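Local structure of minor fimbrium subunit Mfa5 (6TO1) at residues Tyr277-Pro288 against Phe318-Tyr327; Lys609-Thr620 against Ala637-Tyr646. The protein serves as an accessory tip subunit of the minor fimbriae, filaments that mediate biofilm formation and adhesion to host cells and other oral bacteria. One frame throughout, in Å; residues are numbered along the deposited sequence.

Contact 1. Residues Tyr277-Pro288 against Phe318-Tyr327; sequences YVSNNPSTPLTP and FDGVAGALVY. With CA (calcium ion), chain F.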
loop_
_atom_site.group_PDB
_atom_site.type_symbol
_atom_site.label_atom_id
_atom_site.label_comp_id
_atom_site.label_asym_id
_atom_site.label_seq_id
_atom_site.Cartn_x
_atom_site.Cartn_y
_atom_site.Cartn_z
ATOM N N TYR A 277 -13.132 -38.686 36.636
ATOM C CA TYR A 277 -12.319 -38.712 35.421
ATOM C C TYR A 277 -12.620 -39.878 34.505
ATOM O O TYR A 277 -12.603 -39.711 33.287
ATOM C CB TYR A 277 -10.845 -38.785 35.796
ATOM C CG TYR A 277 -10.273 -37.452 36.141
ATOM C CD1 TYR A 277 -9.646 -36.688 35.171
ATOM C CD2 TYR A 277 -10.355 -36.950 37.411
ATOM C CE1 TYR A 277 -9.115 -35.475 35.465
ATOM C CE2 TYR A 277 -9.804 -35.701 37.726
ATOM C CZ TYR A 277 -9.214 -34.965 36.742
ATOM O OH TYR A 277 -8.667 -33.721 36.998
ATOM N N VAL A 278 -12.851 -41.072 35.049
ATOM C CA VAL A 278 -12.752 -42.293 34.262
ATOM C C VAL A 278 -14.145 -42.776 33.877
ATOM O O VAL A 278 -14.984 -43.036 34.747
ATOM C CB VAL A 278 -11.990 -43.387 35.018
ATOM C CG1 VAL A 278 -11.872 -44.610 34.164
ATOM C CG2 VAL A 278 -10.623 -42.893 35.430
ATOM N N SER A 279 -14.355 -42.937 32.568
ATOM C CA SER A 279 -15.552 -43.521 31.980
ATOM C C SER A 279 -16.135 -44.642 32.826
ATOM O O SER A 279 -15.541 -45.721 32.930
ATOM C CB SER A 279 -15.227 -44.075 30.594
ATOM O OG SER A 279 -14.227 -45.076 30.685
ATOM N N ASN A 280 -17.319 -44.398 33.385
ATOM C CA ASN A 280 -18.068 -45.453 34.056
ATOM C C ASN A 280 -19.548 -45.100 34.095
ATOM O O ASN A 280 -19.900 -43.967 34.427
ATOM C CB ASN A 280 -17.579 -45.656 35.470
ATOM C CG ASN A 280 -18.418 -46.699 36.215
ATOM O OD1 ASN A 280 -18.653 -47.796 35.696
ATOM N ND2 ASN A 280 -18.914 -46.336 37.399
ATOM N N ASN A 281 -20.410 -46.069 33.765
ATOM C CA ASN A 281 -21.850 -45.902 33.938
ATOM C C ASN A 281 -22.206 -46.377 35.341
ATOM O O ASN A 281 -22.161 -47.583 35.595
ATOM C CB ASN A 281 -22.625 -46.700 32.902
ATOM C CG ASN A 281 -24.117 -46.379 32.918
ATOM O OD1 ASN A 281 -24.673 -45.977 33.946
ATOM N ND2 ASN A 281 -24.763 -46.538 31.776
ATOM N N PRO A 282 -22.533 -45.484 36.278
ATOM C CA PRO A 282 -22.762 -45.936 37.664
ATOM C C PRO A 282 -23.947 -46.871 37.793
ATOM O O PRO A 282 -24.048 -47.580 38.803
ATOM C CB PRO A 282 -22.990 -44.628 38.439
ATOM C CG PRO A 282 -23.447 -43.640 37.411
ATOM C CD PRO A 282 -22.788 -44.040 36.105
ATOM N N SER A 283 -24.824 -46.917 36.788
ATOM C CA SER A 283 -26.018 -47.745 36.828
ATOM C C SER A 283 -25.750 -49.202 36.481
ATOM O O SER A 283 -26.559 -50.064 36.836
ATOM C CB SER A 283 -27.057 -47.186 35.856
ATOM O OG SER A 283 -27.517 -45.917 36.276
ATOM N N THR A 284 -24.681 -49.493 35.815
ATOM C CA THR A 284 -24.377 -50.855 35.403
ATOM C C THR A 284 -23.295 -51.440 36.294
ATOM O O THR A 284 -22.425 -50.713 36.785
ATOM C CB THR A 284 -23.870 -50.895 33.957
ATOM O OG1 THR A 284 -22.573 -50.261 33.904
ATOM C CG2 THR A 284 -24.817 -50.163 33.042
ATOM N N PRO A 285 -23.309 -52.755 36.520
ATOM C CA PRO A 285 -22.274 -53.347 37.380
ATOM C C PRO A 285 -20.897 -53.297 36.771
ATOM O O PRO A 285 -19.920 -53.343 37.516
ATOM C CB PRO A 285 -22.738 -54.799 37.565
ATOM C CG PRO A 285 -24.178 -54.807 37.205
ATOM C CD PRO A 285 -24.364 -53.730 36.168
ATOM N N LEU A 286 -20.787 -53.218 35.449
ATOM C CA LEU A 286 -19.486 -53.170 34.800
ATOM C C LEU A 286 -18.706 -51.959 35.295
ATOM O O LEU A 286 -19.240 -50.850 35.404
ATOM C CB LEU A 286 -19.677 -53.131 33.290
ATOM C CG LEU A 286 -18.447 -52.941 32.396
ATOM C CD1 LEU A 286 -17.476 -54.115 32.513
ATOM C CD2 LEU A 286 -18.889 -52.734 30.960
ATOM N N THR A 287 -17.450 -52.180 35.650
ATOM C CA THR A 287 -16.627 -51.063 36.075
ATOM C C THR A 287 -15.277 -51.135 35.391
ATOM O O THR A 287 -14.768 -52.223 35.093
ATOM C CB THR A 287 -16.433 -51.038 37.598
ATOM O OG1 THR A 287 -15.796 -52.250 38.016
ATOM C CG2 THR A 287 -17.784 -50.906 38.288
ATOM N N PRO A 288 -14.690 -49.985 35.094
ATOM C CA PRO A 288 -13.347 -49.978 34.514
ATOM C C PRO A 288 -12.312 -50.323 35.572
ATOM O O PRO A 288 -12.568 -50.234 36.768
ATOM C CB PRO A 288 -13.183 -48.531 34.032
ATOM C CG PRO A 288 -14.002 -47.742 35.002
ATOM C CD PRO A 288 -15.193 -48.624 35.369
ATOM N N PHE A 318 -16.634 -46.551 26.816
ATOM C CA PHE A 318 -16.519 -47.755 27.622
ATOM C C PHE A 318 -17.786 -47.803 28.454
ATOM O O PHE A 318 -18.157 -46.785 29.044
ATOM C CB PHE A 318 -15.309 -47.722 28.554
ATOM C CG PHE A 318 -15.294 -48.896 29.522
ATOM C CD1 PHE A 318 -14.895 -50.136 29.087
ATOM C CD2 PHE A 318 -15.725 -48.735 30.828
ATOM C CE1 PHE A 318 -14.888 -51.213 29.947
ATOM C CE2 PHE A 318 -15.723 -49.815 31.707
ATOM C CZ PHE A 318 -15.297 -51.036 31.256
ATOM N N ASP A 319 -18.462 -48.957 28.512
ATOM C CA ASP A 319 -19.662 -49.081 29.370
ATOM C C ASP A 319 -20.746 -48.098 28.926
ATOM O O ASP A 319 -21.521 -47.579 29.740
ATOM C CB ASP A 319 -19.278 -48.852 30.837
ATOM C CG ASP A 319 -20.349 -49.330 31.854
ATOM O OD1 ASP A 319 -21.166 -50.205 31.538
ATOM O OD2 ASP A 319 -20.349 -48.822 33.005
ATOM N N GLY A 320 -20.735 -47.778 27.635
ATOM C CA GLY A 320 -21.666 -46.859 27.020
ATOM C C GLY A 320 -21.426 -45.386 27.273
ATOM O O GLY A 320 -22.269 -44.572 26.882
ATOM N N VAL A 321 -20.325 -45.003 27.925
ATOM C CA VAL A 321 -20.083 -43.602 28.260
ATOM C C VAL A 321 -18.630 -43.257 27.932
ATOM O O VAL A 321 -17.809 -44.129 27.652
ATOM C CB VAL A 321 -20.382 -43.276 29.745
ATOM C CG1 VAL A 321 -21.847 -43.583 30.097
ATOM C CG2 VAL A 321 -19.437 -44.025 30.677
ATOM N N ALA A 322 -18.320 -41.966 28.004
ATOM C CA ALA A 322 -16.962 -41.477 27.758
ATOM C C ALA A 322 -16.512 -40.722 28.998
ATOM O O ALA A 322 -16.925 -41.073 30.103
ATOM C CB ALA A 322 -16.912 -40.615 26.505
ATOM N N GLY A 323 -15.694 -39.691 28.856
ATOM C CA GLY A 323 -15.100 -39.075 30.026
ATOM C C GLY A 323 -13.766 -38.420 29.697
ATOM O O GLY A 323 -13.240 -38.542 28.596
ATOM N N ALA A 324 -13.227 -37.710 30.697
ATOM C CA ALA A 324 -11.881 -37.140 30.585
ATOM C C ALA A 324 -10.852 -38.212 30.281
ATOM O O ALA A 324 -9.861 -37.948 29.584
ATOM C CB ALA A 324 -11.513 -36.411 31.873
ATOM N N LEU A 325 -11.081 -39.431 30.774
ATOM C CA LEU A 325 -10.322 -40.614 30.385
ATOM C C LEU A 325 -11.323 -41.698 30.015
ATOM O O LEU A 325 -12.321 -41.894 30.725
ATOM C CB LEU A 325 -9.414 -41.107 31.498
ATOM C CG LEU A 325 -8.207 -40.228 31.835
ATOM C CD1 LEU A 325 -7.505 -40.864 33.033
ATOM C CD2 LEU A 325 -7.293 -40.038 30.654
ATOM N N VAL A 326 -11.073 -42.394 28.906
ATOM C CA VAL A 326 -11.935 -43.489 28.470
ATOM C C VAL A 326 -11.123 -44.780 28.488
ATOM O O VAL A 326 -10.194 -44.977 27.691
ATOM C CB VAL A 326 -12.543 -43.238 27.092
ATOM C CG1 VAL A 326 -13.591 -44.357 26.764
ATOM C CG2 VAL A 326 -13.227 -41.900 27.033
ATOM N N TYR A 327 -11.489 -45.670 29.392
ATOM C CA TYR A 327 -10.807 -46.944 29.548
ATOM C C TYR A 327 -10.872 -47.769 28.273
ATOM O O TYR A 327 -11.914 -47.842 27.622
ATOM C CB TYR A 327 -11.473 -47.682 30.720
ATOM C CG TYR A 327 -10.923 -49.030 31.047
ATOM C CD1 TYR A 327 -9.567 -49.233 31.205
ATOM C CD2 TYR A 327 -11.790 -50.117 31.231
ATOM C CE1 TYR A 327 -9.071 -50.503 31.512
ATOM C CE2 TYR A 327 -11.310 -51.366 31.540
ATOM C CZ TYR A 327 -9.952 -51.550 31.684
ATOM O OH TYR A 327 -9.497 -52.804 31.997
HETATM CA CA CA F . -20.925 -49.387 35.441
HETATM O O HOH W 1 -18.156 -41.464 33.259
#
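D319 reaches across to N281, T284 and L286. Its CB lies 3.9 Å from L286 CD2, and CG sits near N281 CB and T284 OG1. At the fork, OD1 offers its syn lone pair to T284 OG1, 2.8 Å from D319 OD1. D319 OD2 bonds the calcium ion at 2.6 Å and also accepts from the backbone N of N281, which approaches from above the carboxylate plane (38° out). With CG anti to the backbone N (chi1 -164°), the carboxylate is carried into the loop 277-288. That loop supplies the other protein ligands: N280 OD1, the carbonyls of N281, T284 and L286, and T284 OG1. An Asx turn, S283 N to N281 OD1 at 3.0 Å, helps shape its bend.

Away from the metal, S279 makes two of the three bonds: S279 N meets L325 O at 2.9 Å and 175°, and S279 OG receives Y327 N at 3.1 Å. L325 N to Y277 O is the return bond of the isolated V278-L325 bridge. P288 CB packs 3.5 Å from Y327 CD2 and also touches the F318 ring. At the far end G323 bonds to T239, and the A324 side chain is about 10 Å from the magnesium held by S135, S137 and T207, the metal-ion-dependent adhesion site expected of a von Willebrand factor A domain; the calcium site is a separate one.

All six calcium ligands are oxygens and D319 gives the one carboxylate, which is consistent with an ionised side chain. T284 bonds both the ion and D319, so calcium probably polarises its hydroxyl toward OD1.

Contact 2. Residues Lys609-Thr620 against Ala637-Tyr646; sequences KRYRFVEVPGST and AYFAYKLLNY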
loop_
_atom_site.group_PDB
_atom_site.type_symbol
_atom_site.label_atom_id
_atom_site.label_comp_id
_atom_site.label_asym_id
_atom_site.label_seq_id
_atom_site.Cartn_x
_atom_site.Cartn_y
_atom_site.Cartn_z
ATOM N N LYS A 609 32.205 60.046 -33.025
ATOM C CA LYS A 609 31.669 59.747 -34.343
ATOM C C LYS A 609 30.151 59.719 -34.300
ATOM O O LYS A 609 29.539 59.379 -33.286
ATOM C CB LYS A 609 32.191 58.403 -34.843
ATOM C CG LYS A 609 33.573 58.458 -35.457
ATOM C CD LYS A 609 34.261 57.105 -35.326
ATOM C CE LYS A 609 35.704 57.137 -35.819
ATOM N NZ LYS A 609 35.839 56.418 -37.117
ATOM N N ARG A 610 29.537 60.117 -35.416
ATOM C CA ARG A 610 28.091 60.193 -35.514
ATOM C C ARG A 610 27.596 59.335 -36.669
ATOM O O ARG A 610 28.223 59.285 -37.734
ATOM C CB ARG A 610 27.620 61.630 -35.703
ATOM C CG ARG A 610 26.132 61.764 -35.700
ATOM C CD ARG A 610 25.713 63.211 -35.591
ATOM N NE ARG A 610 25.981 63.732 -34.251
ATOM C CZ ARG A 610 26.587 64.884 -34.002
ATOM N NH1 ARG A 610 26.998 65.654 -34.996
ATOM N NH2 ARG A 610 26.785 65.261 -32.747
ATOM N N TYR A 611 26.459 58.667 -36.439
ATOM C CA TYR A 611 25.896 57.680 -37.355
ATOM C C TYR A 611 24.435 57.999 -37.593
ATOM O O TYR A 611 23.697 58.319 -36.649
ATOM C CB TYR A 611 26.049 56.250 -36.774
ATOM C CG TYR A 611 27.481 55.889 -36.549
ATOM C CD1 TYR A 611 28.211 55.218 -37.518
ATOM C CD2 TYR A 611 28.140 56.292 -35.398
ATOM C CE1 TYR A 611 29.540 54.945 -37.327
ATOM C CE2 TYR A 611 29.464 56.002 -35.202
ATOM C CZ TYR A 611 30.149 55.343 -36.165
ATOM O OH TYR A 611 31.460 55.060 -35.966
ATOM N N ARG A 612 23.997 57.894 -38.849
ATOM C CA ARG A 612 22.625 58.223 -39.166
ATOM C C ARG A 612 21.890 57.003 -39.688
ATOM O O ARG A 612 22.459 56.177 -40.416
ATOM C CB ARG A 612 22.495 59.354 -40.193
ATOM C CG ARG A 612 22.929 59.033 -41.613
ATOM C CD ARG A 612 21.694 58.919 -42.481
ATOM N NE ARG A 612 21.970 58.848 -43.911
ATOM C CZ ARG A 612 21.060 58.522 -44.819
ATOM N NH1 ARG A 612 19.821 58.214 -44.432
ATOM N NH2 ARG A 612 21.387 58.496 -46.110
ATOM N N PHE A 613 20.617 56.935 -39.332
ATOM C CA PHE A 613 19.768 55.804 -39.679
ATOM C C PHE A 613 19.575 55.699 -41.182
ATOM O O PHE A 613 19.307 56.690 -41.873
ATOM C CB PHE A 613 18.406 55.949 -38.983
ATOM C CG PHE A 613 17.431 54.854 -39.315
ATOM C CD1 PHE A 613 17.531 53.629 -38.671
ATOM C CD2 PHE A 613 16.460 55.010 -40.285
ATOM C CE1 PHE A 613 16.674 52.600 -38.985
ATOM C CE2 PHE A 613 15.585 53.967 -40.602
ATOM C CZ PHE A 613 15.697 52.756 -39.927
ATOM N N VAL A 614 19.644 54.467 -41.686
ATOM C CA VAL A 614 19.437 54.185 -43.097
ATOM C C VAL A 614 18.606 52.916 -43.222
ATOM O O VAL A 614 18.589 52.062 -42.335
ATOM C CB VAL A 614 20.756 54.013 -43.877
ATOM C CG1 VAL A 614 21.458 55.348 -44.051
ATOM C CG2 VAL A 614 21.699 53.020 -43.187
ATOM N N GLU A 615 17.912 52.790 -44.344
ATOM C CA GLU A 615 17.143 51.589 -44.673
ATOM C C GLU A 615 17.876 50.896 -45.815
ATOM O O GLU A 615 18.053 51.481 -46.891
ATOM C CB GLU A 615 15.699 51.944 -45.022
ATOM C CG GLU A 615 14.941 52.573 -43.833
ATOM C CD GLU A 615 13.491 52.967 -44.133
ATOM O OE1 GLU A 615 13.068 52.828 -45.289
ATOM O OE2 GLU A 615 12.775 53.427 -43.207
ATOM N N VAL A 616 18.382 49.696 -45.556
ATOM C CA VAL A 616 19.186 48.978 -46.542
ATOM C C VAL A 616 18.627 47.567 -46.664
ATOM O O VAL A 616 17.732 47.187 -45.895
ATOM C CB VAL A 616 20.674 48.952 -46.162
ATOM C CG1 VAL A 616 21.234 50.368 -46.017
ATOM C CG2 VAL A 616 20.868 48.146 -44.866
ATOM N N PRO A 617 19.103 46.768 -47.616
ATOM C CA PRO A 617 18.568 45.406 -47.764
ATOM C C PRO A 617 18.718 44.625 -46.472
ATOM O O PRO A 617 19.780 44.634 -45.834
ATOM C CB PRO A 617 19.415 44.813 -48.897
ATOM C CG PRO A 617 19.834 45.995 -49.693
ATOM C CD PRO A 617 20.074 47.098 -48.677
ATOM N N GLY A 618 17.626 43.978 -46.074
ATOM C CA GLY A 618 17.599 43.184 -44.873
ATOM C C GLY A 618 17.361 43.946 -43.597
ATOM O O GLY A 618 17.062 43.320 -42.572
ATOM N N SER A 619 17.468 45.269 -43.607
ATOM C CA SER A 619 17.392 46.012 -42.358
ATOM C C SER A 619 15.956 46.437 -42.080
ATOM O O SER A 619 15.087 46.458 -42.968
ATOM C CB SER A 619 18.338 47.224 -42.385
ATOM O OG SER A 619 17.788 48.299 -43.113
ATOM N N THR A 620 15.711 46.774 -40.824
ATOM C CA THR A 620 14.363 47.097 -40.396
ATOM C C THR A 620 14.068 48.566 -40.692
ATOM O O THR A 620 14.838 49.439 -40.282
ATOM C CB THR A 620 14.164 46.833 -38.910
ATOM O OG1 THR A 620 14.496 45.471 -38.592
ATOM C CG2 THR A 620 12.685 47.102 -38.533
ATOM N N ALA A 637 14.651 43.268 -34.384
ATOM C CA ALA A 637 14.777 44.330 -35.378
ATOM C C ALA A 637 16.236 44.731 -35.479
ATOM O O ALA A 637 16.930 44.861 -34.456
ATOM C CB ALA A 637 13.941 45.547 -35.002
ATOM N N TYR A 638 16.698 44.918 -36.718
ATOM C CA TYR A 638 18.057 45.363 -37.007
ATOM C C TYR A 638 17.961 46.730 -37.683
ATOM O O TYR A 638 17.634 46.824 -38.864
ATOM C CB TYR A 638 18.788 44.368 -37.879
ATOM C CG TYR A 638 19.139 43.143 -37.064
ATOM C CD1 TYR A 638 20.283 43.124 -36.297
ATOM C CD2 TYR A 638 18.292 42.045 -37.021
ATOM C CE1 TYR A 638 20.620 42.031 -35.524
ATOM C CE2 TYR A 638 18.629 40.933 -36.252
ATOM C CZ TYR A 638 19.804 40.949 -35.502
ATOM O OH TYR A 638 20.186 39.884 -34.700
ATOM N N PHE A 639 18.236 47.775 -36.920
ATOM C CA PHE A 639 18.276 49.130 -37.457
ATOM C C PHE A 639 19.703 49.441 -37.884
ATOM O O PHE A 639 20.619 49.330 -37.084
ATOM C CB PHE A 639 17.740 50.081 -36.394
ATOM C CG PHE A 639 16.312 49.828 -36.038
ATOM C CD1 PHE A 639 15.316 49.986 -36.976
ATOM C CD2 PHE A 639 15.953 49.398 -34.748
ATOM C CE1 PHE A 639 13.987 49.764 -36.657
ATOM C CE2 PHE A 639 14.626 49.185 -34.424
ATOM C CZ PHE A 639 13.640 49.357 -35.369
ATOM N N ALA A 640 19.872 49.826 -39.153
ATOM C CA ALA A 640 21.164 50.087 -39.765
ATOM C C ALA A 640 21.500 51.571 -39.715
ATOM O O ALA A 640 20.625 52.430 -39.855
ATOM C CB ALA A 640 21.162 49.626 -41.226
ATOM N N TYR A 641 22.767 51.855 -39.487
ATOM C CA TYR A 641 23.292 53.212 -39.426
ATOM C C TYR A 641 24.590 53.266 -40.210
ATOM O O TYR A 641 25.386 52.322 -40.147
ATOM C CB TYR A 641 23.570 53.651 -37.973
ATOM C CG TYR A 641 22.322 53.671 -37.156
ATOM C CD1 TYR A 641 21.701 54.861 -36.805
ATOM C CD2 TYR A 641 21.764 52.485 -36.715
ATOM C CE1 TYR A 641 20.534 54.862 -36.082
ATOM C CE2 TYR A 641 20.616 52.475 -36.006
ATOM C CZ TYR A 641 19.995 53.639 -35.683
ATOM O OH TYR A 641 18.828 53.548 -34.973
ATOM N N LYS A 642 24.827 54.382 -40.902
ATOM C CA LYS A 642 26.122 54.629 -41.505
ATOM C C LYS A 642 26.753 55.903 -40.962
ATOM O O LYS A 642 26.084 56.821 -40.470
ATOM C CB LYS A 642 26.050 54.697 -43.046
ATOM C CG LYS A 642 25.244 55.829 -43.603
ATOM C CD LYS A 642 25.259 55.780 -45.158
ATOM C CE LYS A 642 24.497 56.968 -45.751
ATOM N NZ LYS A 642 24.537 56.978 -47.253
ATOM N N LEU A 643 28.073 55.935 -41.075
ATOM C CA LEU A 643 28.862 57.059 -40.601
ATOM C C LEU A 643 28.478 58.341 -41.327
ATOM O O LEU A 643 28.341 58.356 -42.561
ATOM C CB LEU A 643 30.341 56.725 -40.813
ATOM C CG LEU A 643 31.376 57.749 -40.373
ATOM C CD1 LEU A 643 31.397 57.868 -38.881
ATOM C CD2 LEU A 643 32.772 57.383 -40.917
ATOM N N LEU A 644 28.252 59.397 -40.539
ATOM C CA LEU A 644 28.170 60.755 -41.063
ATOM C C LEU A 644 29.570 61.326 -41.181
ATOM O O LEU A 644 30.230 61.554 -40.160
ATOM C CB LEU A 644 27.369 61.652 -40.137
ATOM C CG LEU A 644 25.866 61.726 -40.266
ATOM C CD1 LEU A 644 25.309 62.649 -39.187
ATOM C CD2 LEU A 644 25.458 62.201 -41.649
ATOM N N ASN A 645 30.014 61.611 -42.402
ATOM C CA ASN A 645 31.338 62.191 -42.598
ATOM C C ASN A 645 31.226 63.708 -42.667
ATOM O O ASN A 645 30.484 64.233 -43.490
ATOM C CB ASN A 645 31.987 61.661 -43.880
ATOM C CG ASN A 645 32.283 60.177 -43.815
ATOM O OD1 ASN A 645 32.991 59.708 -42.914
ATOM N ND2 ASN A 645 31.736 59.423 -44.766
ATOM N N TYR A 646 31.956 64.404 -41.809
ATOM C CA TYR A 646 31.978 65.859 -41.809
ATOM C C TYR A 646 33.155 66.411 -42.602
ATOM O O TYR A 646 33.356 67.631 -42.644
ATOM C CB TYR A 646 31.997 66.338 -40.371
ATOM C CG TYR A 646 30.652 66.095 -39.687
ATOM C CD1 TYR A 646 29.558 66.887 -39.978
ATOM C CD2 TYR A 646 30.487 65.074 -38.760
ATOM C CE1 TYR A 646 28.332 66.689 -39.354
ATOM C CE2 TYR A 646 29.254 64.862 -38.126
ATOM C CZ TYR A 646 28.186 65.668 -38.425
ATOM O OH TYR A 646 26.958 65.494 -37.814
HETATM O O HOH W 2 31.128 61.390 -37.538
HETATM O O HOH W 3 17.429 50.044 -40.877
#
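A single water lies between V614 and A640 and makes four polar contacts. It is 2.7 Å from V614 O and 2.7 Å from T620 O, while A640 N donates to it. S619 OG is a further partner at hydrogen-bonding distance; as the water has two hydrogens, it cannot donate to all three oxygens at once. V614 O and A640 N are themselves 4.1 Å apart, too far for a direct bond, and the water fills in for it. Beyond the type II turn V616-S619 the chain comes back: T620 N bonds Y638 O at 2.7 Å, Y638 N bonds T620 OG1, and T620 CG2 packs against the F639 ring.

The strands pair antiparallel. R612 and K642 form the hydrogen-bonded pair; Y611-L643 and F613-Y641 are non-hydrogen-bonded pairs. Strand 610-614 also bonds to strand 602-604, and strand 634-643 runs parallel to strand 530-539, so both are internal to the sheet.

On the face carrying Y611, F613 and Y641, the edge of F613 points at the face of Y641 in a T-shaped stack (centroids 5.6 Å apart, planes at 74°). Y641 OH is bonded to N600 O, which fixes the far end of that ring. F613 CE1 also meets F639 CD1, rim to rim.

On the other face the same first torsion in R612 and K642 sends the two chains out alongside each other, which brings K642 CE next to R612 NH2. Their like charges come close, R612 NH2 to K642 NZ 3.7 Å. V614 CG1 sits 3.2 Å above the centre of the R612 guanidinium, and R612 NH1 bonds F613 O.

Farther along, R610 NH1 donates to Y646 OH at 2.8 Å with the hydroxyl in the guanidinium plane, although ring and guanidinium planes stand 87° apart.

How the contacts relate
Contacts 1 and 2 share no strand, helix or loop: their centres are 129 Å apart, their nearest atoms about 105 Å, and they lie on opposite sides of the chain's centre. Both are partly buried, about half the touching residues of contact 1 and fewer in contact 2. Their chemistry follows their place. Contact 1 is mostly loop against loop; besides one isolated backbone bridge, it is tied by calcium, which gathers main-chain and side-chain oxygens from both segments, and by a small patch of apolar packing. Contact 2 joins neighbouring strands of a sheet, so repeated backbone bonds set the register, and an aromatic cluster lies on one face and cationic side chains on the other. No metal takes part in it.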